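Local coordinates for phosphorylated carbohydrates phosphatase TM_1254 (Thermotoga maritima msb8, PDB 3KBB), which dephosphorylates phosphorylated sugars such as erythrose 4-phosphate and fructose 6-phosphate with the aid of a divalent metal, most actively with cobalt, at residues F95-R100 / Y126-V131; D134-K137 / P143-Y146. All coordinates share one frame; numbering follows the deposited sequence.

Interaction 1: residues F95-R100 / Y126-V131; sequences FVKSKR and YFDVMV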
loop_
_atom_site.group_PDB
_atom_site.type_symbol
_atom_site.label_atom_id
_atom_site.label_comp_id
_atom_site.label_asym_id
_atom_site.label_seq_id
_atom_site.Cartn_x
_atom_site.Cartn_y
_atom_site.Cartn_z
ATOM N N PHE A 95 6.600 -2.498 18.625
ATOM C CA PHE A 95 8.006 -2.653 18.943
ATOM C C PHE A 95 8.841 -1.401 18.640
ATOM O O PHE A 95 9.662 -0.974 19.474
ATOM C CB PHE A 95 8.603 -3.912 18.250
ATOM C CG PHE A 95 10.051 -4.152 18.589
ATOM C CD1 PHE A 95 10.414 -4.645 19.853
ATOM C CD2 PHE A 95 11.053 -3.873 17.663
ATOM C CE1 PHE A 95 11.772 -4.855 20.157
ATOM C CE2 PHE A 95 12.394 -4.078 17.942
ATOM C CZ PHE A 95 12.755 -4.575 19.225
ATOM N N VAL A 96 8.668 -0.813 17.448
ATOM C CA VAL A 96 9.411 0.418 17.136
ATOM C C VAL A 96 9.128 1.495 18.196
ATOM O O VAL A 96 10.061 2.179 18.648
ATOM C CB VAL A 96 9.053 1.002 15.730
ATOM C CG1 VAL A 96 9.865 2.249 15.471
ATOM C CG2 VAL A 96 9.342 -0.087 14.646
ATOM N N LYS A 97 7.864 1.649 18.573
ATOM C CA LYS A 97 7.522 2.673 19.579
ATOM C C LYS A 97 8.177 2.340 20.926
ATOM O O LYS A 97 8.692 3.237 21.618
ATOM C CB LYS A 97 6.013 2.891 19.720
ATOM C CG LYS A 97 5.382 3.601 18.488
ATOM C CD LYS A 97 6.293 4.694 17.865
ATOM C CE LYS A 97 6.523 5.941 18.759
ATOM N NZ LYS A 97 7.603 6.848 18.212
ATOM N N SER A 98 8.206 1.047 21.250
ATOM C CA SER A 98 8.853 0.571 22.514
ATOM C C SER A 98 10.331 0.957 22.585
ATOM O O SER A 98 10.899 1.068 23.692
ATOM C CB SER A 98 8.688 -0.946 22.675
ATOM O OG SER A 98 9.697 -1.680 21.951
ATOM N N LYS A 99 10.972 1.163 21.422
ATOM C CA LYS A 99 12.386 1.533 21.354
ATOM C C LYS A 99 12.616 3.050 21.303
ATOM O O LYS A 99 13.751 3.516 21.180
ATOM C CB LYS A 99 13.058 0.853 20.159
ATOM C CG LYS A 99 12.985 -0.672 20.249
ATOM C CD LYS A 99 13.959 -1.231 21.298
ATOM C CE LYS A 99 15.112 -1.960 20.640
ATOM N NZ LYS A 99 16.366 -1.817 21.462
ATOM N N ARG A 100 11.517 3.789 21.399
ATOM C CA ARG A 100 11.508 5.234 21.322
ATOM C C ARG A 100 12.195 5.710 20.037
ATOM O O ARG A 100 13.047 6.611 20.021
ATOM C CB ARG A 100 12.070 5.845 22.616
ATOM C CG ARG A 100 11.209 5.484 23.834
ATOM C CD ARG A 100 12.021 5.602 25.140
ATOM N NE ARG A 100 13.128 4.642 25.182
ATOM C CZ ARG A 100 14.415 4.960 25.043
ATOM N NH1 ARG A 100 14.784 6.226 24.876
ATOM N NH2 ARG A 100 15.338 4.004 25.074
ATOM N N TYR A 126 -0.140 4.941 15.815
ATOM C CA TYR A 126 1.296 4.685 15.961
ATOM C C TYR A 126 2.279 5.680 15.354
ATOM O O TYR A 126 3.464 5.774 15.764
ATOM C CB TYR A 126 1.639 3.268 15.464
ATOM C CG TYR A 126 0.848 2.211 16.158
ATOM C CD1 TYR A 126 1.194 1.818 17.453
ATOM C CD2 TYR A 126 -0.273 1.643 15.559
ATOM C CE1 TYR A 126 0.456 0.852 18.105
ATOM C CE2 TYR A 126 -1.039 0.651 16.234
ATOM C CZ TYR A 126 -0.633 0.277 17.511
ATOM O OH TYR A 126 -1.335 -0.679 18.203
ATOM N N PHE A 127 1.846 6.362 14.305
ATOM C CA PHE A 127 2.784 7.101 13.487
ATOM C C PHE A 127 3.073 8.502 13.973
ATOM O O PHE A 127 2.163 9.211 14.401
ATOM C CB PHE A 127 2.255 7.103 12.053
ATOM C CG PHE A 127 2.273 5.716 11.444
ATOM C CD1 PHE A 127 3.472 5.203 10.975
ATOM C CD2 PHE A 127 1.146 4.931 11.454
ATOM C CE1 PHE A 127 3.535 3.927 10.467
ATOM C CE2 PHE A 127 1.153 3.652 10.916
ATOM C CZ PHE A 127 2.385 3.124 10.449
ATOM N N ASP A 128 4.336 8.885 13.879
ATOM C CA ASP A 128 4.819 10.217 14.159
ATOM C C ASP A 128 4.748 11.095 12.906
ATOM O O ASP A 128 4.457 12.305 12.975
ATOM C CB ASP A 128 6.261 10.077 14.592
ATOM C CG ASP A 128 6.388 9.226 15.868
ATOM O OD1 ASP A 128 5.835 9.637 16.916
ATOM O OD2 ASP A 128 7.005 8.130 15.831
ATOM N N VAL A 129 5.029 10.479 11.765
ATOM C CA VAL A 129 5.062 11.200 10.495
ATOM C C VAL A 129 4.278 10.378 9.491
ATOM O O VAL A 129 4.476 9.150 9.392
ATOM C CB VAL A 129 6.525 11.395 10.022
ATOM C CG1 VAL A 129 6.617 11.730 8.529
ATOM C CG2 VAL A 129 7.250 12.463 10.884
HETATM N N MSE A 130 3.451 11.027 8.666
HETATM C CA MSE A 130 2.769 10.268 7.617
HETATM C C MSE A 130 2.760 11.136 6.364
HETATM O O MSE A 130 2.466 12.342 6.458
HETATM C CB MSE A 130 1.332 9.917 8.033
HETATM C CG MSE A 130 1.169 9.089 9.376
HETATM SE SE MSE A 130 -0.624 8.439 9.585
HETATM C CE MSE A 130 -1.495 10.105 10.188
ATOM N N VAL A 131 3.169 10.585 5.227
ATOM C CA VAL A 131 3.209 11.351 3.967
ATOM C C VAL A 131 2.352 10.583 2.956
ATOM O O VAL A 131 2.434 9.331 2.899
ATOM C CB VAL A 131 4.668 11.488 3.459
ATOM C CG1 VAL A 131 4.703 12.088 2.070
ATOM C CG2 VAL A 131 5.528 12.368 4.418
#
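Lys97 and Asp128 form the salt bridge that defines this contact, with NZ of Lys97 2.8 Å from OD2 of Asp128. The two side chains approach from opposite directions. The ammonium uses the syn lone pair of OD2, so it faces OD1 too, which lies 3.5 Å from NZ of Lys97. Bends at chi2 (-37°) and chi3 (-67°) fold the lysine chain past the carbonyl of Tyr126 and bring NZ to the carboxylate.

The remaining contact is by van der Waals touch. CD of Lys97 lies 3.7 Å from the carbonyl O of Tyr126. The phenol of Tyr126 has its polar partner elsewhere, in Arg90.

Backbone groups add to the polar network. Asp128 OD2 also accepts from the amide of Leu103, and Lys97 NZ also donates to the carbonyl of Ile101. Helix 89-98 ends close by in a Schellman motif, with Arg100 at positive phi and its N bonded to Lys97 O (2.9 Å). Strand 102-106 follows.

The pair thus joins the end of a helix to the entry of edge strand 129-131 in the Rossmann-like HAD core. Both charged ends have backbone partners as well, which should limit their freedom to swing into solvent at this surface.

Interaction 2: residues D134-K137 / P143-Y146; sequences DQVK and PEIY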
loop_
_atom_site.group_PDB
_atom_site.type_symbol
_atom_site.label_atom_id
_atom_site.label_comp_id
_atom_site.label_asym_id
_atom_site.label_seq_id
_atom_site.Cartn_x
_atom_site.Cartn_y
_atom_site.Cartn_z
ATOM N N ASP A 134 -0.867 12.616 -2.491
ATOM C CA ASP A 134 -1.279 13.955 -2.927
ATOM C C ASP A 134 -0.480 15.068 -2.289
ATOM O O ASP A 134 -0.858 16.241 -2.395
ATOM C CB ASP A 134 -2.801 14.188 -2.716
ATOM C CG ASP A 134 -3.290 13.943 -1.257
ATOM O OD1 ASP A 134 -2.607 13.340 -0.392
ATOM O OD2 ASP A 134 -4.445 14.381 -0.986
ATOM N N GLN A 135 0.598 14.701 -1.588
ATOM C CA GLN A 135 1.488 15.675 -0.945
ATOM C C GLN A 135 2.826 15.873 -1.665
ATOM O O GLN A 135 3.674 16.630 -1.191
ATOM C CB GLN A 135 1.705 15.263 0.512
ATOM C CG GLN A 135 0.420 15.322 1.312
ATOM C CD GLN A 135 0.627 14.991 2.778
ATOM O OE1 GLN A 135 1.517 14.214 3.138
ATOM N NE2 GLN A 135 -0.200 15.574 3.631
ATOM N N VAL A 136 3.011 15.183 -2.786
ATOM C CA VAL A 136 4.186 15.359 -3.636
ATOM C C VAL A 136 3.785 15.668 -5.076
ATOM O O VAL A 136 2.687 15.283 -5.493
ATOM C CB VAL A 136 5.065 14.076 -3.636
ATOM C CG1 VAL A 136 5.614 13.851 -2.214
ATOM C CG2 VAL A 136 4.254 12.880 -4.089
ATOM N N LYS A 137 4.694 16.308 -5.809
ATOM C CA LYS A 137 4.462 16.618 -7.228
ATOM C C LYS A 137 4.513 15.353 -8.090
ATOM O O LYS A 137 3.614 15.100 -8.916
ATOM C CB LYS A 137 5.472 17.657 -7.703
ATOM C CG LYS A 137 5.278 18.024 -9.199
ATOM C CD LYS A 137 6.150 19.181 -9.606
ATOM C CE LYS A 137 5.979 19.464 -11.080
ATOM N NZ LYS A 137 7.084 20.338 -11.538
ATOM N N PRO A 143 12.025 9.880 -6.049
ATOM C CA PRO A 143 12.317 9.851 -4.594
ATOM C C PRO A 143 11.589 10.941 -3.767
ATOM O O PRO A 143 11.683 10.900 -2.521
ATOM C CB PRO A 143 13.827 10.079 -4.546
ATOM C CG PRO A 143 14.081 10.891 -5.834
ATOM C CD PRO A 143 13.215 10.259 -6.828
ATOM N N GLU A 144 10.866 11.865 -4.419
ATOM C CA GLU A 144 10.154 12.940 -3.688
ATOM C C GLU A 144 9.455 12.496 -2.385
ATOM O O GLU A 144 9.626 13.123 -1.305
ATOM C CB GLU A 144 9.166 13.646 -4.619
ATOM C CG GLU A 144 8.838 15.022 -4.118
ATOM C CD GLU A 144 7.825 15.760 -5.000
ATOM O OE1 GLU A 144 7.723 15.418 -6.193
ATOM O OE2 GLU A 144 7.171 16.693 -4.458
ATOM N N ILE A 145 8.649 11.445 -2.471
ATOM C CA ILE A 145 7.890 11.008 -1.306
ATOM C C ILE A 145 8.770 10.600 -0.119
ATOM O O ILE A 145 8.488 10.975 1.012
ATOM C CB ILE A 145 6.859 9.932 -1.677
ATOM C CG1 ILE A 145 5.797 9.797 -0.568
ATOM C CG2 ILE A 145 7.503 8.622 -2.083
ATOM C CD1 ILE A 145 4.655 8.893 -0.928
ATOM N N TYR A 146 9.842 9.848 -0.396
ATOM C CA TYR A 146 10.763 9.472 0.699
ATOM C C TYR A 146 11.593 10.646 1.187
ATOM O O TYR A 146 11.881 10.716 2.368
ATOM C CB TYR A 146 11.644 8.278 0.288
ATOM C CG TYR A 146 10.806 7.022 0.438
ATOM C CD1 TYR A 146 10.549 6.466 1.714
ATOM C CD2 TYR A 146 10.236 6.402 -0.674
ATOM C CE1 TYR A 146 9.751 5.342 1.861
ATOM C CE2 TYR A 146 9.427 5.267 -0.546
ATOM C CZ TYR A 146 9.186 4.746 0.743
ATOM O OH TYR A 146 8.391 3.636 0.920
#
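Val136 and Lys137 meet Glu144 and Ile145 across a short loop. Just before them, Gln135 OE1 accepts from the amide of Phe132 and from Arg152.

Val136 points its side chain toward the helix. Its CG1 branch stands anti to the carbonyl carbon and rests on the backbone of Ile145, with Val136 CG1 3.8 Å from Ile145 CA. Val136 CG1 is also 4.1 Å from Ile145 CB. The aliphatic part of Glu144 runs alongside, with Glu144 CG 3.9 Å from Val136 CB. Further out, OE2 of Glu144 comes to 3.4 Å from Val136 CA. The valine thus touches both the stem and the head of the glutamate.

The segments belong to the connection from strand 129-131 to helix 144-153, a strand-loop-helix unit of the HAD fold. Glu144 lies in the first turn of the helix, where its amide is bonded to Asp142 OD1. The side chain of Ile145 is about 7 Å from that of Asp7, the probable nucleophile, so this end of the helix lies near the probable active site.

Lys137 takes part mainly through its backbone. The amide N of Lys137 donates to OE2 of Glu144 over 2.8 Å, nearly straight at 167°. The donor sits above the carboxylate plane, 37° out of it. Glu144 reaches this amide on an extended chain, with CG anti to its own N (chi1 -158°). Its other oxygen, OE1, accepts from the amide of Asn138, so one carboxylate binds two successive backbone amides. CB of Lys137 packs 3.5 Å from Glu144 OE1, while the extended lysine chain leads its ammonium end away from the helix.

How the interactions relate
From the N terminus, helix 89-98 comes first. Interaction 1 then closes a long loop that holds strand 102-106 and helix 111-120, and ties the end of helix 89-98 to the entry of strand 129-131. Interaction 2 follows in series. It closes a much shorter loop between that strand and helix 144-153. The two loops neither nest nor cross, and the centres of the two contacts are about 20 Å apart. Strand 129-131 links them directly, since it ends segment 126-131 of interaction 1 and leads into the loop of interaction 2. Val131 CG1 also packs 3.7 Å from Ile145 CG1. Together they tie the chain just before and just after this edge strand to helices 89-98 and 144-153.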